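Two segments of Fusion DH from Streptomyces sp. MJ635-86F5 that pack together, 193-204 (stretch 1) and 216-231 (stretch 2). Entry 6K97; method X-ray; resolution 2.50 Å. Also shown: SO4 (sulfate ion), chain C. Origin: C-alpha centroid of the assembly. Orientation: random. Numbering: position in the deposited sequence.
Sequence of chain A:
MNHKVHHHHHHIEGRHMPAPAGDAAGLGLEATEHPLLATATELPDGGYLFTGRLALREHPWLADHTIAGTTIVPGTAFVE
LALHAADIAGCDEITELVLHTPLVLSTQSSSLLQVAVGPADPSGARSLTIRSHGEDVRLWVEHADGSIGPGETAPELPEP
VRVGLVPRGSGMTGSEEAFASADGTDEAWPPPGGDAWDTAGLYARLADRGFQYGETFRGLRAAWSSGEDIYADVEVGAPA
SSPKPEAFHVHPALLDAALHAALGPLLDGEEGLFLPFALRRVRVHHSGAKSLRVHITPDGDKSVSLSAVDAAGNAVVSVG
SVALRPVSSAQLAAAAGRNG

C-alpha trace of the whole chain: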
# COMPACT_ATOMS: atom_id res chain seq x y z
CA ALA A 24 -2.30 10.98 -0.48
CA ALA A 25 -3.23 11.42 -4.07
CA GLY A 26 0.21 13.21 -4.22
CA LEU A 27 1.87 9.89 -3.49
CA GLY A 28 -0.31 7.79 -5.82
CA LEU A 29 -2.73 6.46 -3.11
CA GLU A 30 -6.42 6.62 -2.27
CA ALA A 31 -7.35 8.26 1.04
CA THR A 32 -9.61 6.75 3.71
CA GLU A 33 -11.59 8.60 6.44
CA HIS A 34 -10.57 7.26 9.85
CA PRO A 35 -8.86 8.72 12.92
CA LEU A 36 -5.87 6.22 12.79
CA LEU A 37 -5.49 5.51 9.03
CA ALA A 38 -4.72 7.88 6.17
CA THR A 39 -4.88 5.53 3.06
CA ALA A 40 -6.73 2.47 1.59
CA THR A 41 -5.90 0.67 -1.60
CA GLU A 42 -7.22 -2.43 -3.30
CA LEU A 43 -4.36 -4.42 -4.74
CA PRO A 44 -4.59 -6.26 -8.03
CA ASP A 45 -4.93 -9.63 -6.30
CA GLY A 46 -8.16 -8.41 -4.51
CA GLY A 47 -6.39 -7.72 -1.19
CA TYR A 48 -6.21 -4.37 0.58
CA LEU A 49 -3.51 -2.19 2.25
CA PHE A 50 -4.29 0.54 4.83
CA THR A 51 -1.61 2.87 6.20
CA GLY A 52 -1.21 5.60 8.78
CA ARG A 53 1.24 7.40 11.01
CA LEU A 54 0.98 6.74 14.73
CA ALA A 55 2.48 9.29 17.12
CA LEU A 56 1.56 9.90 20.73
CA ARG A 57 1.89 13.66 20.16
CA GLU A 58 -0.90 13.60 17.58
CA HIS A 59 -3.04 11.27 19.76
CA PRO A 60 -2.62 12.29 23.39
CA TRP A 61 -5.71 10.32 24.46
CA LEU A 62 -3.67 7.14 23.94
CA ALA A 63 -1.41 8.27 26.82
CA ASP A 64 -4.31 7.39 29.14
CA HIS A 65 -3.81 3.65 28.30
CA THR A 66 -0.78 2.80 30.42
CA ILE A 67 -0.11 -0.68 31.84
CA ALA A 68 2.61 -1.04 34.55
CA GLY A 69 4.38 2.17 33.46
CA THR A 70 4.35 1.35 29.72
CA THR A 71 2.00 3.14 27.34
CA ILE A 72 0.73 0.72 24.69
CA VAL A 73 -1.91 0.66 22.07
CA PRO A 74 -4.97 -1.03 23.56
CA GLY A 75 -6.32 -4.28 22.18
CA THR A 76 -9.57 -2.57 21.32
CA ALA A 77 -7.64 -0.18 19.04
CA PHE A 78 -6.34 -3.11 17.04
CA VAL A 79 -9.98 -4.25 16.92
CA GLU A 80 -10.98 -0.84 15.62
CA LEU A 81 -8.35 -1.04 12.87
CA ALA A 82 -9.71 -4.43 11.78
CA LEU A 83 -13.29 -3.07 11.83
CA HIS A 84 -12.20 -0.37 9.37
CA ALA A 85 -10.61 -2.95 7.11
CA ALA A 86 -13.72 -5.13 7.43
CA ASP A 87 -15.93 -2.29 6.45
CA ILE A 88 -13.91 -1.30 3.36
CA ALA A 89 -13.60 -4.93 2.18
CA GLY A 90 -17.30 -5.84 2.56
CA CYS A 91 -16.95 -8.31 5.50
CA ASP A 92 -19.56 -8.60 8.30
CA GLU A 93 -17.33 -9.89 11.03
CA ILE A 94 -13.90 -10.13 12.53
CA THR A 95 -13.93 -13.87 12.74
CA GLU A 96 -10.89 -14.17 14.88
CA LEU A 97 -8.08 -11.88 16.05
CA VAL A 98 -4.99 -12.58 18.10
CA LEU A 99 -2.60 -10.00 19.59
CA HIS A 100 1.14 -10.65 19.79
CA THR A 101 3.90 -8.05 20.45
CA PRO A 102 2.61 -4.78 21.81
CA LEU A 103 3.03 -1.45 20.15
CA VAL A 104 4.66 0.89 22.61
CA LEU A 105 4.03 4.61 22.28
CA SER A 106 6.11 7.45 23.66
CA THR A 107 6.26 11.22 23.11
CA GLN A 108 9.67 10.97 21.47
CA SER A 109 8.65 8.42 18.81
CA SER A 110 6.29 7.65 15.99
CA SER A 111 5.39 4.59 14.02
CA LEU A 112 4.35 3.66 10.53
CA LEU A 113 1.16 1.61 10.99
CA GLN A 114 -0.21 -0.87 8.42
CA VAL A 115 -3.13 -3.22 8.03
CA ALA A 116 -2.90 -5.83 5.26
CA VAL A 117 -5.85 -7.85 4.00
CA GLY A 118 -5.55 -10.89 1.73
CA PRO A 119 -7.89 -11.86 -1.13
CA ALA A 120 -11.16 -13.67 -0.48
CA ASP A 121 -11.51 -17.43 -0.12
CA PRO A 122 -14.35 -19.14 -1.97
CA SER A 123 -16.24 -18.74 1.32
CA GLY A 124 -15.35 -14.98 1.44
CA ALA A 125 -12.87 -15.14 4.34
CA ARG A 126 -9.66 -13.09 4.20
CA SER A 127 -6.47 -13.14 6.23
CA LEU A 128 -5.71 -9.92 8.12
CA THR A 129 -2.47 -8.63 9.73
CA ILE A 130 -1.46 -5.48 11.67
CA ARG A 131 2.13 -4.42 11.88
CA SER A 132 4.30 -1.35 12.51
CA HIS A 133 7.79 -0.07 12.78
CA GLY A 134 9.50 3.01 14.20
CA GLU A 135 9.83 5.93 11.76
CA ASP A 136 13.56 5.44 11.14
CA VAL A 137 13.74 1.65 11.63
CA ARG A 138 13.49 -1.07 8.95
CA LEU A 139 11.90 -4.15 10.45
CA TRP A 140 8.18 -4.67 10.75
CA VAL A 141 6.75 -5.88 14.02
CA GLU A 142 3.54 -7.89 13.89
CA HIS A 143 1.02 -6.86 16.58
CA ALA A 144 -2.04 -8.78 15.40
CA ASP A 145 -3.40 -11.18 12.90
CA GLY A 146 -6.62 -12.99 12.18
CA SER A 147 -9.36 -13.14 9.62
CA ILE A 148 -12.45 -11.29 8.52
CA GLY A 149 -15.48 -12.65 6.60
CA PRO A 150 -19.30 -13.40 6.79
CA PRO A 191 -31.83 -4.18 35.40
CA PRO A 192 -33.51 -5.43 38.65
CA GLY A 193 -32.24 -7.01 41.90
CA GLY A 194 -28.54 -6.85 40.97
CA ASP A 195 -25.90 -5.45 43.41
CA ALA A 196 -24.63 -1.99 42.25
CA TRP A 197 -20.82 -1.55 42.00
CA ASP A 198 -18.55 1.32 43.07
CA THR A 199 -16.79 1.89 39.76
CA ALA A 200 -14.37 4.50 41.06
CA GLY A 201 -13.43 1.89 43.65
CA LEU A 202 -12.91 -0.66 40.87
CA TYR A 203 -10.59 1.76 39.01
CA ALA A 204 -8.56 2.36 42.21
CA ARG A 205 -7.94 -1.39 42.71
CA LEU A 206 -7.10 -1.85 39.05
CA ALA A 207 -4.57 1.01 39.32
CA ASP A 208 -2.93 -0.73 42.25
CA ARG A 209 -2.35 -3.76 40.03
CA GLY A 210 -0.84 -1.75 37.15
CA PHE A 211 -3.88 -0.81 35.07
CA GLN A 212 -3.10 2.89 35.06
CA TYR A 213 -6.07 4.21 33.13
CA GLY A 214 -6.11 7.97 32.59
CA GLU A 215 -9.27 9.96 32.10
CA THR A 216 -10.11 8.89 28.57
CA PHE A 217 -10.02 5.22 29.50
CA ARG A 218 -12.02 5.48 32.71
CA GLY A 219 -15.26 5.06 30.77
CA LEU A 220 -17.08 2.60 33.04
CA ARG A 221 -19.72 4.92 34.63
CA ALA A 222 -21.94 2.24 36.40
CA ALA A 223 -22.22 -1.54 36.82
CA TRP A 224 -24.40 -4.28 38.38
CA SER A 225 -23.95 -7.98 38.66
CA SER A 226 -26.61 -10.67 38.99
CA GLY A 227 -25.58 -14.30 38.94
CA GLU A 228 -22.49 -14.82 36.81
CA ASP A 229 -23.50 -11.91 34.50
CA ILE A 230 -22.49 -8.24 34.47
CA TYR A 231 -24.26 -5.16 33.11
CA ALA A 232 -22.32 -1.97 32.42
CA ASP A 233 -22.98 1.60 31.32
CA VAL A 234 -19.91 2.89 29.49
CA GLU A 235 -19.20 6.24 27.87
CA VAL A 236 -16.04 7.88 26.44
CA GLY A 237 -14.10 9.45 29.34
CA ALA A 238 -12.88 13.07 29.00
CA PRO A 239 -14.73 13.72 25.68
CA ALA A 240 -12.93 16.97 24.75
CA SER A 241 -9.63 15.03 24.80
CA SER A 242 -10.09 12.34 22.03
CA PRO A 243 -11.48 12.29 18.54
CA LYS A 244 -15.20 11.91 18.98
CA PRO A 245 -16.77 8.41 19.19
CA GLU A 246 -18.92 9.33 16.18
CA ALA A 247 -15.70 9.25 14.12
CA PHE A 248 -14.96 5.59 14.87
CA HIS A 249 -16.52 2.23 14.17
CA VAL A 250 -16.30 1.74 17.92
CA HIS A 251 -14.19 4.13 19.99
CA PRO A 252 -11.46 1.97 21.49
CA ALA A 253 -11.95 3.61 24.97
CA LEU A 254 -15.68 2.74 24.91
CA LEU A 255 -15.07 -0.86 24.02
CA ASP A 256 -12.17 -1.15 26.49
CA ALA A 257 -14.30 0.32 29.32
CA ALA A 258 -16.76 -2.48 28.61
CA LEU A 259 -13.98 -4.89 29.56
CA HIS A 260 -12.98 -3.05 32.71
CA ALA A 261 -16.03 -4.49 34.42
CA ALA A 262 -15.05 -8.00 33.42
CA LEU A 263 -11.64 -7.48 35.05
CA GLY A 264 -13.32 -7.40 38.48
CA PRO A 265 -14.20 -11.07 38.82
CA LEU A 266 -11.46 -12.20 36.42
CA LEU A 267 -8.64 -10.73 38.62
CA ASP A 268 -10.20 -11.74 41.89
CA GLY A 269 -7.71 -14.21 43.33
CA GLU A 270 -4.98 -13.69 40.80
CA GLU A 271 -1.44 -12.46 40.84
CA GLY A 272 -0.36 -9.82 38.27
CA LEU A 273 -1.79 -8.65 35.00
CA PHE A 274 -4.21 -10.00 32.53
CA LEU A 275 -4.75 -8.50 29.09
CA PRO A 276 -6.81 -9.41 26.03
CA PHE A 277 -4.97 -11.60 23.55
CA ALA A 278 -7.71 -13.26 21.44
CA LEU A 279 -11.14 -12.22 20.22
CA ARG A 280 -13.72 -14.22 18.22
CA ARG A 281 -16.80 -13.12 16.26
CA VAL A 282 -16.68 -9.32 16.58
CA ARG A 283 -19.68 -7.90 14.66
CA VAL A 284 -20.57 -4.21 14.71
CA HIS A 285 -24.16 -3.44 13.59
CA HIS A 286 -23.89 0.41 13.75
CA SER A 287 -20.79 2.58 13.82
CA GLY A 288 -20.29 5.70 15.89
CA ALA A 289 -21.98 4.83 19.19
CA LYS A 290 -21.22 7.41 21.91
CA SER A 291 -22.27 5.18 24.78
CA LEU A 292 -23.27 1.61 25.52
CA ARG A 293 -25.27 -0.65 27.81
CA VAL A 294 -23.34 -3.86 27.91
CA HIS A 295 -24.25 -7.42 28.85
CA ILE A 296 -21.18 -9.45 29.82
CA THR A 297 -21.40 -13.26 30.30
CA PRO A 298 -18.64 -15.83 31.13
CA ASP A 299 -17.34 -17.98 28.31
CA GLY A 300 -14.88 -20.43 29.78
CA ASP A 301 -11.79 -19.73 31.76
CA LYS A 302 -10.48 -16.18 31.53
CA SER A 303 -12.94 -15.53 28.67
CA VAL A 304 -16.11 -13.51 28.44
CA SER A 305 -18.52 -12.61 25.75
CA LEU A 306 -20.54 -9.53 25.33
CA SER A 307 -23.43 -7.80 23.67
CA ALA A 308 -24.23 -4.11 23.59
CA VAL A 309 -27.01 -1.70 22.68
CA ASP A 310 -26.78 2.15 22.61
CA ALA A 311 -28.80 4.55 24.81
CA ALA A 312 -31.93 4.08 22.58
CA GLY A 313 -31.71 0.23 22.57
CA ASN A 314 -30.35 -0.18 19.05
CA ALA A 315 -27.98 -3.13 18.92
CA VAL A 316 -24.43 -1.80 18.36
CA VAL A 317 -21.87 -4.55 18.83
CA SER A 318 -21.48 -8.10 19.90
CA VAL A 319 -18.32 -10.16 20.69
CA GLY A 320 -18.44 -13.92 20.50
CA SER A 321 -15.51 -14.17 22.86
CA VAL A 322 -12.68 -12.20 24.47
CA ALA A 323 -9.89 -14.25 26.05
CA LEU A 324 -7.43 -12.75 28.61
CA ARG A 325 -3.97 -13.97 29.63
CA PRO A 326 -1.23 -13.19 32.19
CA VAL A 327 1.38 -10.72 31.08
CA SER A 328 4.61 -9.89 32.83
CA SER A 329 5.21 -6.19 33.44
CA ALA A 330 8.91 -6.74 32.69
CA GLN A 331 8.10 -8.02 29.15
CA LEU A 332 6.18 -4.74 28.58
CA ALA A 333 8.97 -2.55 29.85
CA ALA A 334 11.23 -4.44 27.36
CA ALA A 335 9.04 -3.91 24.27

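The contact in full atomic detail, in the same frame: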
# COMPACT_ATOMS: atom_id res chain seq x y z
N GLY A 193 -32.85 -6.14 40.88
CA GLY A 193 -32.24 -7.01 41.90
C GLY A 193 -30.81 -7.47 41.69
O GLY A 193 -30.45 -8.59 42.08
N GLY A 194 -29.99 -6.62 41.06
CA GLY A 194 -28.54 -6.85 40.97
C GLY A 194 -27.74 -5.87 41.83
O GLY A 194 -28.02 -4.68 41.81
N ASP A 195 -26.74 -6.35 42.57
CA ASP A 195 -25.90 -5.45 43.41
C ASP A 195 -25.14 -4.40 42.58
O ASP A 195 -24.33 -4.75 41.73
CB ASP A 195 -24.87 -6.26 44.22
CG ASP A 195 -25.48 -7.46 44.94
OD1 ASP A 195 -26.56 -7.92 44.51
OD2 ASP A 195 -24.87 -7.95 45.94
N ALA A 196 -25.38 -3.11 42.87
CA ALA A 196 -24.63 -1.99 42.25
C ALA A 196 -23.14 -1.92 42.68
O ALA A 196 -22.81 -2.18 43.84
CB ALA A 196 -25.31 -0.67 42.58
N TRP A 197 -22.26 -1.59 41.74
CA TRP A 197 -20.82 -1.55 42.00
C TRP A 197 -20.33 -0.12 42.23
O TRP A 197 -20.90 0.83 41.71
CB TRP A 197 -20.03 -2.09 40.79
CG TRP A 197 -20.15 -3.55 40.49
CD1 TRP A 197 -21.12 -4.42 40.91
CD2 TRP A 197 -19.31 -4.30 39.61
NE1 TRP A 197 -20.92 -5.68 40.36
CE2 TRP A 197 -19.80 -5.63 39.58
CE3 TRP A 197 -18.16 -3.99 38.88
CZ2 TRP A 197 -19.18 -6.63 38.84
CZ3 TRP A 197 -17.54 -5.01 38.15
CH2 TRP A 197 -18.06 -6.30 38.12
N ASP A 198 -19.23 0.03 42.96
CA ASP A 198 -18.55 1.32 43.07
C ASP A 198 -17.44 1.28 42.02
O ASP A 198 -16.39 0.67 42.20
CB ASP A 198 -18.03 1.50 44.48
CG ASP A 198 -17.57 2.87 44.74
OD1 ASP A 198 -17.03 3.49 43.84
OD2 ASP A 198 -17.71 3.35 45.89
N THR A 199 -17.69 1.93 40.89
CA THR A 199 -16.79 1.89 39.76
C THR A 199 -15.52 2.70 39.99
O THR A 199 -14.44 2.33 39.47
CB THR A 199 -17.50 2.32 38.44
OG1 THR A 199 -18.00 3.67 38.51
CG2 THR A 199 -18.65 1.38 38.17
N ALA A 200 -15.60 3.78 40.75
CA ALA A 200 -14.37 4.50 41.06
C ALA A 200 -13.49 3.61 41.93
O ALA A 200 -12.27 3.57 41.78
CB ALA A 200 -14.66 5.82 41.76
N GLY A 201 -14.13 2.90 42.87
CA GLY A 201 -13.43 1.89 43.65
C GLY A 201 -12.80 0.77 42.82
O GLY A 201 -11.64 0.34 43.08
N LEU A 202 -13.52 0.32 41.79
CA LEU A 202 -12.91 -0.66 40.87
C LEU A 202 -11.64 -0.08 40.19
O LEU A 202 -10.56 -0.75 40.13
CB LEU A 202 -13.92 -1.07 39.82
CG LEU A 202 -13.37 -2.03 38.76
CD1 LEU A 202 -13.01 -3.36 39.39
CD2 LEU A 202 -14.39 -2.20 37.69
N TYR A 203 -11.74 1.14 39.68
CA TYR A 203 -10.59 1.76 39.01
C TYR A 203 -9.42 1.95 39.96
O TYR A 203 -8.28 1.72 39.57
CB TYR A 203 -10.98 3.05 38.34
CG TYR A 203 -11.64 2.87 37.01
CD1 TYR A 203 -11.03 2.18 36.01
CD2 TYR A 203 -12.89 3.41 36.75
CE1 TYR A 203 -11.63 2.02 34.78
CE2 TYR A 203 -13.52 3.23 35.53
CZ TYR A 203 -12.87 2.55 34.54
OH TYR A 203 -13.46 2.39 33.28
N ALA A 204 -9.68 2.26 41.24
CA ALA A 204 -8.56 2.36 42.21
C ALA A 204 -7.82 1.03 42.40
O ALA A 204 -6.59 0.98 42.42
CB ALA A 204 -9.04 2.89 43.52
N THR A 216 -9.40 9.37 29.75
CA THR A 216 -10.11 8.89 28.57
C THR A 216 -10.53 7.43 28.64
O THR A 216 -11.51 7.03 27.98
CB THR A 216 -9.26 9.00 27.29
OG1 THR A 216 -8.77 10.33 27.14
CG2 THR A 216 -10.15 8.66 26.09
N PHE A 217 -9.76 6.64 29.38
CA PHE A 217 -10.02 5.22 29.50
C PHE A 217 -10.71 4.85 30.78
O PHE A 217 -10.86 3.70 31.06
CB PHE A 217 -8.74 4.40 29.33
CG PHE A 217 -8.30 4.30 27.91
CD1 PHE A 217 -7.68 5.38 27.29
CD2 PHE A 217 -8.57 3.18 27.17
CE1 PHE A 217 -7.32 5.32 25.97
CE2 PHE A 217 -8.22 3.12 25.84
CZ PHE A 217 -7.58 4.20 25.24
N ARG A 218 -11.21 5.81 31.53
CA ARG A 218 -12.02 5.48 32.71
C ARG A 218 -13.47 5.70 32.31
O ARG A 218 -14.15 6.55 32.85
CB ARG A 218 -11.65 6.35 33.89
CG ARG A 218 -10.31 6.03 34.50
CD ARG A 218 -10.25 6.42 35.96
NE ARG A 218 -10.33 7.87 36.08
CZ ARG A 218 -9.30 8.71 35.98
NH1 ARG A 218 -8.06 8.29 35.71
NH2 ARG A 218 -9.50 10.01 36.09
N GLY A 219 -13.94 4.89 31.37
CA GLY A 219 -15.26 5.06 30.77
C GLY A 219 -16.37 4.23 31.38
O GLY A 219 -17.51 4.44 31.07
N LEU A 220 -16.05 3.34 32.31
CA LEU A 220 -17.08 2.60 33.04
C LEU A 220 -17.79 3.52 34.04
O LEU A 220 -17.28 3.74 35.09
CB LEU A 220 -16.47 1.38 33.73
CG LEU A 220 -17.40 0.48 34.55
CD1 LEU A 220 -18.44 -0.19 33.69
CD2 LEU A 220 -16.64 -0.59 35.35
N ARG A 221 -18.98 4.02 33.73
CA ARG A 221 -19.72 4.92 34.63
C ARG A 221 -20.53 4.19 35.74
O ARG A 221 -20.76 4.77 36.79
CB ARG A 221 -20.72 5.83 33.85
CG ARG A 221 -20.26 6.88 32.83
CD ARG A 221 -18.83 7.45 32.75
NE ARG A 221 -18.10 7.57 33.99
CZ ARG A 221 -16.80 7.89 34.05
NH1 ARG A 221 -16.11 8.15 32.94
NH2 ARG A 221 -16.20 7.97 35.23
N ALA A 222 -21.01 2.97 35.49
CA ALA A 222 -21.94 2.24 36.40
C ALA A 222 -21.97 0.75 36.07
O ALA A 222 -21.74 0.37 34.96
CB ALA A 222 -23.35 2.82 36.30
N ALA A 223 -22.23 -0.11 37.05
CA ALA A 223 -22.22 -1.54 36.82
C ALA A 223 -22.95 -2.33 37.89
O ALA A 223 -22.86 -2.00 39.05
CB ALA A 223 -20.80 -2.02 36.70
N TRP A 224 -23.66 -3.37 37.48
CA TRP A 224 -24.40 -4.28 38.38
C TRP A 224 -24.05 -5.68 38.00
O TRP A 224 -23.82 -5.98 36.84
CB TRP A 224 -25.91 -4.11 38.22
CG TRP A 224 -26.36 -2.70 38.30
CD1 TRP A 224 -26.95 -2.09 39.39
CD2 TRP A 224 -26.28 -1.68 37.28
NE1 TRP A 224 -27.23 -0.77 39.11
CE2 TRP A 224 -26.82 -0.49 37.82
CE3 TRP A 224 -25.81 -1.67 35.97
CZ2 TRP A 224 -26.92 0.71 37.08
CZ3 TRP A 224 -25.91 -0.46 35.22
CH2 TRP A 224 -26.47 0.71 35.79
N SER A 225 -24.01 -6.57 38.97
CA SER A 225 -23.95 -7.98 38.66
C SER A 225 -25.14 -8.70 39.26
O SER A 225 -25.67 -8.30 40.29
CB SER A 225 -22.65 -8.59 39.15
OG SER A 225 -22.52 -8.34 40.50
N SER A 226 -25.58 -9.73 38.55
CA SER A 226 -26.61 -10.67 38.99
C SER A 226 -26.22 -12.03 38.45
O SER A 226 -26.09 -12.21 37.23
CB SER A 226 -27.97 -10.27 38.40
OG SER A 226 -27.92 -10.25 36.98
N GLY A 227 -26.02 -12.98 39.34
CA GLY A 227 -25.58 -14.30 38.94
C GLY A 227 -24.18 -14.13 38.40
O GLY A 227 -23.41 -13.31 38.89
N GLU A 228 -23.83 -14.91 37.38
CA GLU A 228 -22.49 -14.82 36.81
C GLU A 228 -22.35 -13.63 35.81
O GLU A 228 -21.24 -13.31 35.38
CB GLU A 228 -22.09 -16.15 36.16
CG GLU A 228 -21.32 -17.11 37.07
CD GLU A 228 -20.37 -18.03 36.29
OE1 GLU A 228 -19.15 -17.94 36.52
OE2 GLU A 228 -20.84 -18.80 35.42
N ASP A 229 -23.46 -12.96 35.50
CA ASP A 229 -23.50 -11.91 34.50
C ASP A 229 -23.22 -10.49 35.01
O ASP A 229 -23.52 -10.15 36.14
CB ASP A 229 -24.88 -11.91 33.87
CG ASP A 229 -25.13 -13.11 32.98
OD1 ASP A 229 -24.16 -13.88 32.68
OD2 ASP A 229 -26.30 -13.25 32.55
N ILE A 230 -22.71 -9.63 34.13
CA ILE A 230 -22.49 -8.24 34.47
C ILE A 230 -23.14 -7.31 33.47
O ILE A 230 -23.14 -7.60 32.29
CB ILE A 230 -21.00 -7.96 34.52
CG1 ILE A 230 -20.32 -8.98 35.45
CG2 ILE A 230 -20.76 -6.53 34.95
CD1 ILE A 230 -18.85 -9.16 35.18
N TYR A 231 -23.68 -6.20 33.94
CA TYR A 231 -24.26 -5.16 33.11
C TYR A 231 -23.54 -3.85 33.34
O TYR A 231 -23.35 -3.46 34.49
CB TYR A 231 -25.73 -4.97 33.45
CG TYR A 231 -26.57 -6.18 33.13
CD1 TYR A 231 -26.75 -7.19 34.08
CD2 TYR A 231 -27.15 -6.33 31.89
CE1 TYR A 231 -27.50 -8.32 33.79
CE2 TYR A 231 -27.90 -7.46 31.59
CZ TYR A 231 -28.09 -8.44 32.56
OH TYR A 231 -28.84 -9.55 32.27
S SO4 C . -5.89 11.37 34.99
O1 SO4 C . -5.93 11.27 33.50
O2 SO4 C . -5.74 10.03 35.60
O3 SO4 C . -4.70 12.18 35.39
O4 SO4 C . -7.13 12.02 35.54

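The first stretch packs against the second in two ways: its extended start pairs with strand 220-226 as a short antiparallel ladder, and the helix that follows sets Thr199, Leu202 and Tyr203 against the beginning of the same strand. The helix axis and the strand approach to 8.8 Å at an angle of 111°, so they cross steeply, and together the two stretches bury 745 Å².

In the ladder, Asp195 faces Ser225 and Ala196 faces Trp224. The backbone of Ser225 is held by a weak hydrogen bond, its N donating to Asp195 O over 3.3 Å; the same carbonyl also receives a CA-H...O contact from Trp224, with Trp224 CA 3.4 Å from Asp195 O. A firmer bond follows, from Trp197 N to Ala223 O at 2.8 Å. Within stretch 2, the backbone groups of Trp224 are paired with Tyr231: Trp224 N donates to Tyr231 O (3.0 Å) and Tyr231 N to Trp224 O (2.9 Å), so Trp224 uses its backbone polar groups on the hairpin closed by the type II' turn from Ser226 to Asp229. Gly194 lies close against the strand, its CA 3.3 Å from Ser225 O; a CB there would point toward the strand and clash with that oxygen.

Trp197 reinforces the pairing with its side chain. Its indole lies over the strand, with the backbone of Ala223 and Trp224 over one face, and its NE1 donates to Ser225 OG at 3.1 Å and a nearly straight 169°. The indole nitrogen thus finds its acceptor at the ring edge while the carbon portion makes apolar contacts, CE3 with Ala223 CB at 4.0 Å and CH2 with Ile230 CG2 at 4.2 Å. On the face of the ladder that carries Ala196 and Trp224, away from the one that carries Asp195 and Ser225, Ala196 CB rests 3.9 Å from Trp224 CD1.

At the helix start, Asp198 caps the first turn by accepting from Gly201 N through OD1 (3.1 Å), and its side chain does not touch stretch 2. Thr199 points toward the strand. Its OG1 lies 3.5 Å from Leu220 O and 3.4 Å from Arg221 O, both within weak hydrogen-bonding reach of a single proton, while its CG2 packs 3.8 Å from Ala222 CA.

One turn on, Tyr203 makes the best-defined polar contact of the helix. Leu220 N donates to Tyr203 OH at 2.9 Å and 162°, which satisfies the amide at the start of the strand; the hydroxyl is also hydrogen-bonded elsewhere in the structure. Gly219 N is nearly as near, 3.2 Å from Tyr203 OH, but its angle is too poor for a hydrogen bond. The aliphatic part of Arg218 covers one face of the tyrosine ring, CG standing 4.0 Å from the centroid almost on the ring normal. Its guanidinium reaches beyond to the sulfate, NH1 bonding to O2 at 2.9 Å and NH2 to O4 at 3.2 Å. Leu202 CD2 meets Leu220 CD2 at 3.6 Å, adding an apolar contact between helix and strand.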